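Local coordinates for 33 kDa chaperonin (PDB 1VQ0), which probably acts as a redox-regulated molecular chaperone that keeps thermally unfolding and oxidatively damaged proteins from aggregating irreversibly, at residues A[181-186]-A[202-207]; A[214-219]-A[223-228]. All coordinates share one frame; numbering follows the deposited sequence.

How the interactions relate
Both contacts lie where strand 176-187 and the helices that follow it come together, and their centres are about 9 Å apart. Interaction 1 joins that strand to the end of helix 194-205. Interaction 2 follows it in the chain and joins the loop between helices 210-213 and 219-227 to helix 219-227. The two therefore come in series, on the same side of the chain's centre. They also touch. Asn203 ND2 probably donates a hydrogen bond to Ile226 O, 2.9 Å away, and Phe214 packs against the backbone of Gly182. Helices 194-205 and 219-227 both pack on the large mixed sheet, and on each other. The zinc-binding cysteines belong to a later part of the chain.

Interaction 1 (A[181-186]-A[202-207]); sequences GGFAVQ and KNIKNL
Phe183 and Val185 meet Ile204 and Leu207 where the end of helix 194-205 packs on strand 176-187 of the large mixed sheet. This is an apolar helix-on-sheet contact with no hydrogen bond between the segments. Phe183 and Val185 flank Ala184 in the strand, so their CB atoms are directed at the helix and that of Ala184 away from it.

The tighter part is at the end of the Phe183 ring. Leu207 CD1 lies 3.6 Å from Phe183 CZ and comes in obliquely, while CG2 of Ile204 sits at the ring edge near its plane. With chi1 at 59°, CG of Phe183 is flanked by both the backbone N and the carbonyl carbon, and the ring stands out toward Ile204 and Leu207. The ring thus reaches both residues.

The Val185 side is looser. There the side chains of Val185 and Ile204 lie alongside each other and point opposite ways. Ile204 divides its branches between the two strand residues: CG2 serves Phe183 and CD1 serves Val185.

The strand side of the contact is buried. Ile226 of helix 219-227 touches Phe183, Ile204 and Leu207, and so adds a third element to the packing. The solvent side carries Lys202, Lys205 and Asn206, which are exposed. Ile204 and Leu207 are themselves partly exposed. The turn that carries Leu207 has a backbone bond of its own, from Leu207 N to Ile204 O at 2.9 Å. At the loose end, CB and CG2 of Val185 both stand 4.1 Å from Ile204 CD1.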
# COMPACT_ATOMS: atom_id res chain seq x y z
N GLY A 181 -18.46 20.99 1.04
CA GLY A 181 -18.19 20.96 -0.38
C GLY A 181 -16.74 21.09 -0.72
O GLY A 181 -15.88 21.26 0.14
N GLY A 182 -16.45 20.94 -2.00
CA GLY A 182 -15.09 21.19 -2.45
C GLY A 182 -14.89 20.91 -3.91
O GLY A 182 -15.83 20.60 -4.65
N PHE A 183 -13.65 21.05 -4.34
CA PHE A 183 -13.35 20.68 -5.73
C PHE A 183 -12.03 19.98 -5.83
O PHE A 183 -11.20 20.05 -4.90
CB PHE A 183 -13.37 21.91 -6.64
CG PHE A 183 -12.40 22.98 -6.25
CD1 PHE A 183 -11.06 22.88 -6.57
CD2 PHE A 183 -12.86 24.13 -5.59
CE1 PHE A 183 -10.17 23.90 -6.20
CE2 PHE A 183 -12.01 25.11 -5.18
CZ PHE A 183 -10.65 25.02 -5.51
N ALA A 184 -11.85 19.33 -6.98
CA ALA A 184 -10.61 18.65 -7.39
C ALA A 184 -10.29 19.02 -8.83
O ALA A 184 -11.16 18.96 -9.71
CB ALA A 184 -10.72 17.10 -7.22
N VAL A 185 -9.04 19.44 -9.06
CA VAL A 185 -8.52 19.65 -10.43
C VAL A 185 -7.25 18.79 -10.57
O VAL A 185 -6.37 18.84 -9.70
CB VAL A 185 -8.25 21.16 -10.74
CG1 VAL A 185 -7.82 21.38 -12.19
CG2 VAL A 185 -9.51 22.00 -10.51
N GLN A 186 -7.20 17.99 -11.65
CA GLN A 186 -6.18 16.96 -11.90
C GLN A 186 -5.69 16.95 -13.31
O GLN A 186 -6.47 17.02 -14.28
CB GLN A 186 -6.74 15.58 -11.53
CG GLN A 186 -7.21 15.50 -10.07
CD GLN A 186 -7.50 14.08 -9.51
OE1 GLN A 186 -8.48 13.45 -9.88
NE2 GLN A 186 -6.67 13.62 -8.55
N LYS A 202 -2.27 29.35 -10.22
CA LYS A 202 -2.44 30.72 -9.72
C LYS A 202 -3.88 31.04 -9.36
O LYS A 202 -4.13 31.64 -8.32
CB LYS A 202 -1.93 31.74 -10.75
CG LYS A 202 -1.85 33.18 -10.17
CD LYS A 202 -1.26 34.20 -11.13
CE LYS A 202 -1.23 35.60 -10.49
NZ LYS A 202 -0.52 36.66 -11.33
N ASN A 203 -4.79 30.67 -10.25
CA ASN A 203 -6.23 30.84 -10.06
C ASN A 203 -6.77 30.10 -8.82
O ASN A 203 -7.54 30.66 -8.04
CB ASN A 203 -7.00 30.41 -11.33
CG ASN A 203 -6.80 31.38 -12.51
OD1 ASN A 203 -6.21 32.44 -12.34
ND2 ASN A 203 -7.28 31.00 -13.70
N ILE A 204 -6.36 28.85 -8.63
CA ILE A 204 -6.78 28.11 -7.44
C ILE A 204 -6.19 28.74 -6.15
O ILE A 204 -6.90 28.95 -5.15
CB ILE A 204 -6.39 26.63 -7.54
CG1 ILE A 204 -7.17 25.94 -8.64
CG2 ILE A 204 -6.61 25.89 -6.16
CD1 ILE A 204 -6.64 24.51 -8.99
N LYS A 205 -4.90 29.01 -6.16
CA LYS A 205 -4.23 29.62 -5.01
C LYS A 205 -4.91 30.93 -4.61
O LYS A 205 -4.95 31.29 -3.42
CB LYS A 205 -2.73 29.86 -5.29
CG LYS A 205 -1.89 30.18 -4.04
CD LYS A 205 -0.65 31.03 -4.40
CE LYS A 205 0.31 31.26 -3.21
NZ LYS A 205 1.36 32.33 -3.54
N ASN A 206 -5.44 31.65 -5.59
CA ASN A 206 -6.10 32.90 -5.32
C ASN A 206 -7.49 32.78 -4.71
O ASN A 206 -8.04 33.78 -4.27
CB ASN A 206 -6.22 33.71 -6.61
CG ASN A 206 -5.00 34.58 -6.89
OD1 ASN A 206 -4.03 34.58 -6.13
ND2 ASN A 206 -5.06 35.34 -8.00
N LEU A 207 -8.07 31.59 -4.74
CA LEU A 207 -9.46 31.43 -4.29
C LEU A 207 -9.55 31.57 -2.77
O LEU A 207 -8.60 31.25 -2.06
CB LEU A 207 -10.06 30.08 -4.73
CG LEU A 207 -10.46 29.91 -6.21
CD1 LEU A 207 -10.95 28.49 -6.50
CD2 LEU A 207 -11.57 30.94 -6.59

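Interaction 2 (A[214-219]-A[223-228]); sequences FQEAEP and LERIFG
Pro219 and Leu223 meet in the first turn of helix 219-227. Leu223 N donates to Pro219 O at 3.1 Å, the i to i+4 bond of an alpha-helix. The Leu223 side chain also lies close to this oxygen, with CG 3.3 Å from Pro219 O.

The other first-shell contact is made by Arg225, two residues after Leu223. Torsions chi2 (-136°) and chi3 (-125°) turn its chain aside and bring the guanidinium back to the loop before the helix. There Arg225 NH2 comes 3.9 Å from Ala217 CB, an approach that is oblique to the guanidinium plane. Glu216 OE1 lies near that plane at the guanidinium edge. At 4.4 Å from Arg225 NH2 it is too far for a salt bridge, though the opposite charges probably attract weakly. Glu216 and Arg225 are both exposed, so solvent would probably weaken this attraction.

Further out, Glu218 takes the N-cap position, and Pro219 starts the helix behind it. Strands of the large sheet cover the buried side: Pro219 packs on Tyr15 and Ile28, and Leu223 on Phe26. Leu207, from interaction 1, touches Arg225. At the other end of the helix, Phe227 N bonds to Leu223 O, and Ile226 CG2 covers one face of the Phe227 ring. The chain then leaves helical geometry at Gly228, where phi is 81° and Gly228 N makes a weak bond to Glu224 O at 3.0 Å.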
# COMPACT_ATOMS: atom_id res chain seq x y z
N PHE A 214 -18.04 29.11 -1.25
CA PHE A 214 -19.31 28.45 -1.56
C PHE A 214 -20.54 29.25 -1.08
O PHE A 214 -21.65 29.02 -1.57
CB PHE A 214 -19.33 27.01 -1.03
CG PHE A 214 -18.66 26.03 -1.92
CD1 PHE A 214 -17.63 26.41 -2.79
CD2 PHE A 214 -19.07 24.68 -1.93
CE1 PHE A 214 -17.01 25.48 -3.66
CE2 PHE A 214 -18.43 23.73 -2.77
CZ PHE A 214 -17.40 24.13 -3.64
N GLN A 215 -20.34 30.19 -0.14
CA GLN A 215 -21.37 31.21 0.20
C GLN A 215 -21.50 32.34 -0.85
O GLN A 215 -22.46 33.11 -0.83
CB GLN A 215 -21.11 31.81 1.59
CG GLN A 215 -21.39 30.79 2.68
CD GLN A 215 -21.14 31.32 4.09
OE1 GLN A 215 -22.04 31.88 4.69
NE2 GLN A 215 -19.91 31.12 4.63
N GLU A 216 -20.54 32.44 -1.76
CA GLU A 216 -20.42 33.58 -2.68
C GLU A 216 -20.53 33.19 -4.14
O GLU A 216 -20.77 34.06 -4.96
CB GLU A 216 -19.04 34.24 -2.55
CG GLU A 216 -18.82 35.07 -1.29
CD GLU A 216 -17.35 35.43 -1.09
OE1 GLU A 216 -16.52 35.09 -2.00
OE2 GLU A 216 -17.05 36.03 -0.02
N ALA A 217 -20.28 31.92 -4.48
CA ALA A 217 -20.22 31.52 -5.89
C ALA A 217 -20.89 30.18 -6.16
O ALA A 217 -20.72 29.23 -5.40
CB ALA A 217 -18.79 31.49 -6.35
N GLU A 218 -21.64 30.12 -7.26
CA GLU A 218 -22.19 28.87 -7.74
C GLU A 218 -21.05 27.98 -8.21
O GLU A 218 -19.98 28.48 -8.54
CB GLU A 218 -23.15 29.13 -8.91
CG GLU A 218 -24.48 29.83 -8.55
CD GLU A 218 -25.03 29.35 -7.21
OE1 GLU A 218 -25.52 28.21 -7.14
OE2 GLU A 218 -24.95 30.10 -6.22
N PRO A 219 -21.22 26.66 -8.19
CA PRO A 219 -20.18 25.73 -8.62
C PRO A 219 -19.59 26.02 -10.01
O PRO A 219 -18.39 25.94 -10.20
CB PRO A 219 -20.91 24.38 -8.60
CG PRO A 219 -21.84 24.53 -7.46
CD PRO A 219 -22.40 25.91 -7.69
N LEU A 223 -15.71 27.23 -11.09
CA LEU A 223 -14.88 26.56 -12.08
C LEU A 223 -14.36 27.58 -13.16
O LEU A 223 -13.23 27.44 -13.68
CB LEU A 223 -15.66 25.43 -12.76
CG LEU A 223 -16.20 24.24 -11.96
CD1 LEU A 223 -17.10 23.37 -12.85
CD2 LEU A 223 -15.10 23.44 -11.40
N GLU A 224 -15.21 28.57 -13.49
CA GLU A 224 -14.81 29.63 -14.44
C GLU A 224 -13.60 30.38 -13.91
O GLU A 224 -12.64 30.62 -14.63
CB GLU A 224 -15.94 30.62 -14.72
CG GLU A 224 -15.42 31.87 -15.41
CD GLU A 224 -16.49 32.81 -15.87
OE1 GLU A 224 -17.66 32.62 -15.46
OE2 GLU A 224 -16.11 33.73 -16.65
N ARG A 225 -13.67 30.73 -12.63
CA ARG A 225 -12.54 31.30 -11.91
C ARG A 225 -11.27 30.45 -11.95
O ARG A 225 -10.20 31.00 -12.20
CB ARG A 225 -12.93 31.56 -10.47
CG ARG A 225 -14.07 32.55 -10.30
CD ARG A 225 -13.83 33.54 -9.22
NE ARG A 225 -14.90 33.54 -8.24
CZ ARG A 225 -14.74 33.91 -6.97
NH1 ARG A 225 -13.54 34.30 -6.53
NH2 ARG A 225 -15.77 33.90 -6.14
N ILE A 226 -11.38 29.14 -11.69
CA ILE A 226 -10.20 28.26 -11.86
C ILE A 226 -9.55 28.27 -13.28
O ILE A 226 -8.32 28.35 -13.41
CB ILE A 226 -10.54 26.82 -11.46
CG1 ILE A 226 -10.78 26.73 -9.93
CG2 ILE A 226 -9.38 25.89 -11.83
CD1 ILE A 226 -11.50 25.50 -9.45
N PHE A 227 -10.37 28.14 -14.32
CA PHE A 227 -9.84 27.86 -15.65
C PHE A 227 -9.62 29.08 -16.48
O PHE A 227 -9.12 28.97 -17.60
CB PHE A 227 -10.75 26.87 -16.37
CG PHE A 227 -10.66 25.51 -15.80
CD1 PHE A 227 -9.52 24.75 -16.01
CD2 PHE A 227 -11.65 25.03 -14.95
CE1 PHE A 227 -9.39 23.51 -15.43
CE2 PHE A 227 -11.55 23.78 -14.39
CZ PHE A 227 -10.42 23.02 -14.62
N GLY A 228 -10.01 30.24 -15.95
CA GLY A 228 -9.82 31.54 -16.66
C GLY A 228 -10.86 31.83 -17.72
O GLY A 228 -10.95 32.93 -18.14